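Local coordinates for malonyl CoA-acyl carrier protein transacylase (PDB 3G87), which probably transfers the malonyl group from malonyl-CoA to holo-acyl carrier protein, releasing coenzyme A, at residues Gly23-Arg28 with Tyr74-Glu79. Numbering follows the deposited sequence.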
ATOM      1  N   GLY A  23      17.468  -2.626   8.890  1.00 21.01           N
ATOM      2  CA  GLY A  23      18.515  -2.581   9.881  1.00 21.71           C
ATOM      3  C   GLY A  23      19.003  -3.935  10.320  1.00 22.06           C
ATOM      4  O   GLY A  23      19.375  -4.715   9.532  1.00 20.80           O
ATOM      5  N   ALA A  24      18.936  -4.200  11.599  1.00 22.60           N
ATOM      6  CA  ALA A  24      19.438  -5.426  12.155  1.00 23.06           C
ATOM      7  C   ALA A  24      18.492  -6.588  12.019  1.00 23.40           C
ATOM      8  O   ALA A  24      18.878  -7.693  12.164  1.00 23.26           O
ATOM      9  CB  ALA A  24      19.825  -5.222  13.539  1.00 24.19           C
ATOM     10  N   LEU A  25      17.245  -6.304  11.683  1.00 23.15           N
ATOM     11  CA  LEU A  25      16.286  -7.321  11.329  1.00 22.12           C
ATOM     12  C   LEU A  25      16.743  -8.264  10.260  1.00 21.48           C
ATOM     13  O   LEU A  25      16.347  -9.359  10.267  1.00 22.30           O
ATOM     14  CB  LEU A  25      15.009  -6.711  10.857  1.00 21.19           C
ATOM     15  CG  LEU A  25      14.094  -6.110  11.909  1.00 24.24           C
ATOM     16  CD1 LEU A  25      13.018  -5.343  11.235  1.00 20.05           C
ATOM     17  CD2 LEU A  25      13.540  -7.185  12.786  1.00 19.96           C
ATOM     18  N   PHE A  26      17.552  -7.819   9.329  1.00 19.94           N
ATOM     19  CA  PHE A  26      18.011  -8.678   8.262  1.00 20.32           C
ATOM     20  C   PHE A  26      18.863  -9.835   8.708  1.00 20.65           C
ATOM     21  O   PHE A  26      18.713 -10.882   8.246  1.00 21.95           O
ATOM     22  CB  PHE A  26      18.740  -7.893   7.169  1.00 19.09           C
ATOM     23  CG  PHE A  26      17.831  -7.135   6.284  1.00 17.70           C
ATOM     24  CD1 PHE A  26      17.747  -5.786   6.349  1.00 14.58           C
ATOM     25  CD2 PHE A  26      17.040  -7.774   5.411  1.00 13.88           C
ATOM     26  CE1 PHE A  26      16.893  -5.141   5.570  1.00 15.95           C
ATOM     27  CE2 PHE A  26      16.234  -7.122   4.666  1.00 11.64           C
ATOM     28  CZ  PHE A  26      16.143  -5.818   4.731  1.00 12.55           C
ATOM     29  N   ASP A  27      19.789  -9.593   9.582  1.00 20.97           N
ATOM     30  CA  ASP A  27      20.619 -10.632  10.182  1.00 22.20           C
ATOM     31  C   ASP A  27      19.848 -11.423  11.242  1.00 22.81           C
ATOM     32  O   ASP A  27      20.090 -12.617  11.376  1.00 24.54           O
ATOM     33  CB  ASP A  27      21.844 -10.014  10.864  1.00 22.57           C
ATOM     34  CG  ASP A  27      22.876  -9.472   9.882  1.00 22.58           C
ATOM     35  OD1 ASP A  27      23.035  -9.988   8.741  1.00 21.33           O
ATOM     36  OD2 ASP A  27      23.546  -8.515  10.301  1.00 26.73           O
ATOM     37  N   ARG A  28      18.950 -10.779  12.007  1.00 21.53           N
ATOM     38  CA  ARG A  28      18.108 -11.525  12.929  1.00 21.12           C
ATOM     39  C   ARG A  28      17.364 -12.613  12.194  1.00 20.56           C
ATOM     40  O   ARG A  28      17.263 -13.734  12.703  1.00 21.10           O
ATOM     41  CB  ARG A  28      17.104 -10.613  13.649  1.00 21.17           C
ATOM     42  CG  ARG A  28      16.106 -11.387  14.537  1.00 22.80           C
ATOM     43  CD  ARG A  28      15.082 -10.413  15.200  1.00 23.31           C
ATOM     44  NE  ARG A  28      14.134 -11.166  16.018  1.00 20.27           N
ATOM     45  CZ  ARG A  28      13.322 -10.641  16.928  1.00 21.59           C
ATOM     46  NH1 ARG A  28      13.317  -9.326  17.133  1.00 17.90           N
ATOM     47  NH2 ARG A  28      12.519 -11.440  17.642  1.00 20.06           N
ATOM     48  N   TYR A  74       7.062  -7.391  11.105  1.00 17.70           N
ATOM     49  CA  TYR A  74       5.930  -8.184  11.567  1.00 18.18           C
ATOM     50  C   TYR A  74       6.364  -9.445  12.374  1.00 18.48           C
ATOM     51  O   TYR A  74       5.866  -9.686  13.473  1.00 19.07           O
ATOM     52  CB  TYR A  74       5.065  -8.524  10.385  1.00 17.39           C
ATOM     53  CG  TYR A  74       4.125  -9.683  10.612  1.00 19.16           C
ATOM     54  CD1 TYR A  74       2.918  -9.526  11.341  1.00 15.73           C
ATOM     55  CD2 TYR A  74       4.419 -10.953  10.066  1.00 15.04           C
ATOM     56  CE1 TYR A  74       2.074 -10.645  11.558  1.00 16.70           C
ATOM     57  CE2 TYR A  74       3.585 -12.026  10.283  1.00 14.69           C
ATOM     58  CZ  TYR A  74       2.438 -11.870  11.006  1.00 16.29           C
ATOM     59  OH  TYR A  74       1.660 -12.951  11.173  1.00 19.39           O
ATOM     60  N   TYR A  75       7.291 -10.242  11.839  1.00 18.16           N
ATOM     61  CA  TYR A  75       7.871 -11.348  12.615  1.00 17.91           C
ATOM     62  C   TYR A  75       8.563 -10.914  13.912  1.00 18.07           C
ATOM     63  O   TYR A  75       8.355 -11.546  14.931  1.00 17.94           O
ATOM     64  CB  TYR A  75       8.828 -12.174  11.788  1.00 17.70           C
ATOM     65  CG  TYR A  75       8.213 -12.819  10.552  1.00 17.25           C
ATOM     66  CD1 TYR A  75       7.024 -13.599  10.623  1.00 17.34           C
ATOM     67  CD2 TYR A  75       8.812 -12.638   9.308  1.00 14.41           C
ATOM     68  CE1 TYR A  75       6.482 -14.168   9.487  1.00 16.71           C
ATOM     69  CE2 TYR A  75       8.253 -13.198   8.172  1.00 16.47           C
ATOM     70  CZ  TYR A  75       7.126 -13.972   8.270  1.00 16.53           C
ATOM     71  OH  TYR A  75       6.651 -14.529   7.103  1.00 22.15           O
ATOM     72  N   ALA A  76       9.328  -9.825  13.899  1.00 17.82           N
ATOM     73  CA  ALA A  76       9.884  -9.339  15.163  1.00 19.38           C
ATOM     74  C   ALA A  76       8.754  -9.039  16.171  1.00 19.86           C
ATOM     75  O   ALA A  76       8.782  -9.457  17.312  1.00 20.39           O
ATOM     76  CB  ALA A  76      10.805  -8.063  14.964  1.00 18.36           C
ATOM     77  N   LYS A  77       7.773  -8.270  15.736  1.00 20.93           N
ATOM     78  CA  LYS A  77       6.667  -7.949  16.570  1.00 21.06           C
ATOM     79  C   LYS A  77       5.991  -9.199  17.126  1.00 21.37           C
ATOM     80  O   LYS A  77       5.687  -9.245  18.305  1.00 22.54           O
ATOM     81  CB  LYS A  77       5.675  -7.127  15.781  1.00 20.73           C
ATOM     82  CG  LYS A  77       4.406  -6.797  16.551  1.00 21.46           C
ATOM     83  CD  LYS A  77       4.716  -5.689  17.514  1.00 21.75           C
ATOM     84  CE  LYS A  77       3.486  -5.313  18.279  1.00 22.57           C
ATOM     85  NZ  LYS A  77       3.915  -4.208  19.195  1.00 25.84           N
ATOM     86  N   CYS A  78       5.726 -10.208  16.331  1.00 21.64           N
ATOM     87  CA  CYS A  78       5.032 -11.377  16.819  1.00 23.00           C
ATOM     88  C   CYS A  78       5.750 -12.112  17.919  1.00 23.03           C
ATOM     89  O   CYS A  78       5.189 -12.435  18.906  1.00 23.19           O
ATOM     90  CB  CYS A  78       4.697 -12.333  15.678  1.00 23.16           C
ATOM     91  SG  CYS A  78       3.354 -11.843  14.647  1.00 26.78           S
ATOM     92  N   GLU A  79       7.025 -12.323  17.713  1.00 23.87           N
ATOM     93  CA  GLU A  79       7.899 -12.982  18.654  1.00 23.94           C
ATOM     94  C   GLU A  79       8.126 -12.231  19.957  1.00 23.60           C
ATOM     95  O   GLU A  79       8.122 -12.816  20.952  1.00 24.29           O
ATOM     96  CB  GLU A  79       9.227 -13.340  18.013  1.00 22.82           C
ATOM     97  CG  GLU A  79       9.131 -14.325  16.953  1.00 23.96           C
ATOM     98  CD  GLU A  79      10.448 -14.613  16.216  1.00 29.57           C
ATOM     99  OE1 GLU A  79      11.531 -14.167  16.572  1.00 32.16           O
ATOM    100  OE2 GLU A  79      10.389 -15.325  15.233  1.00 26.76           O
TER
HETATM  101  O   HOH W   1      12.654 -14.097  18.914  1.00 42.56           O
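Of the CA atoms, those of L25 and A76 come nearest, 7.7 Å apart, where the short helix 25-28 comes up against the C-terminal part of the long helix 59-81. L25 CD2 sits 3.6 Å from A76 CB, and the leucine also rests on T73, one turn earlier along the same helix. R28 reaches across to helix 59-81: its CG is anti to the backbone N (chi1 175°) and the chain runs extended to NE, which brings one face of the guanidinium against A76, offset toward its rim, with NH1 3.6 Å from A76 CB. In the acyl transferase domain this is a surface contact, joining helix 25-28 to a helix whose Y74 packs on F9 and F11 of the parallel sheet's strand 6-11; F26 is buried against V68, V69 and L72. Near the guanidinium edge but tilted from its plane, E79 OE1 takes a salt bridge from R28 NH2 at 3.1 Å. The hydrogen bond is bent, 147° at the hydrogen, and NH2 comes to the anti side of OE1, out of the carboxylate plane, which is turned 54° from the guanidinium. A water accepts from NH2 and donates to OE1. The same NH2 also forms a salt bridge with D80 OD1, the stronger partner of this arginine.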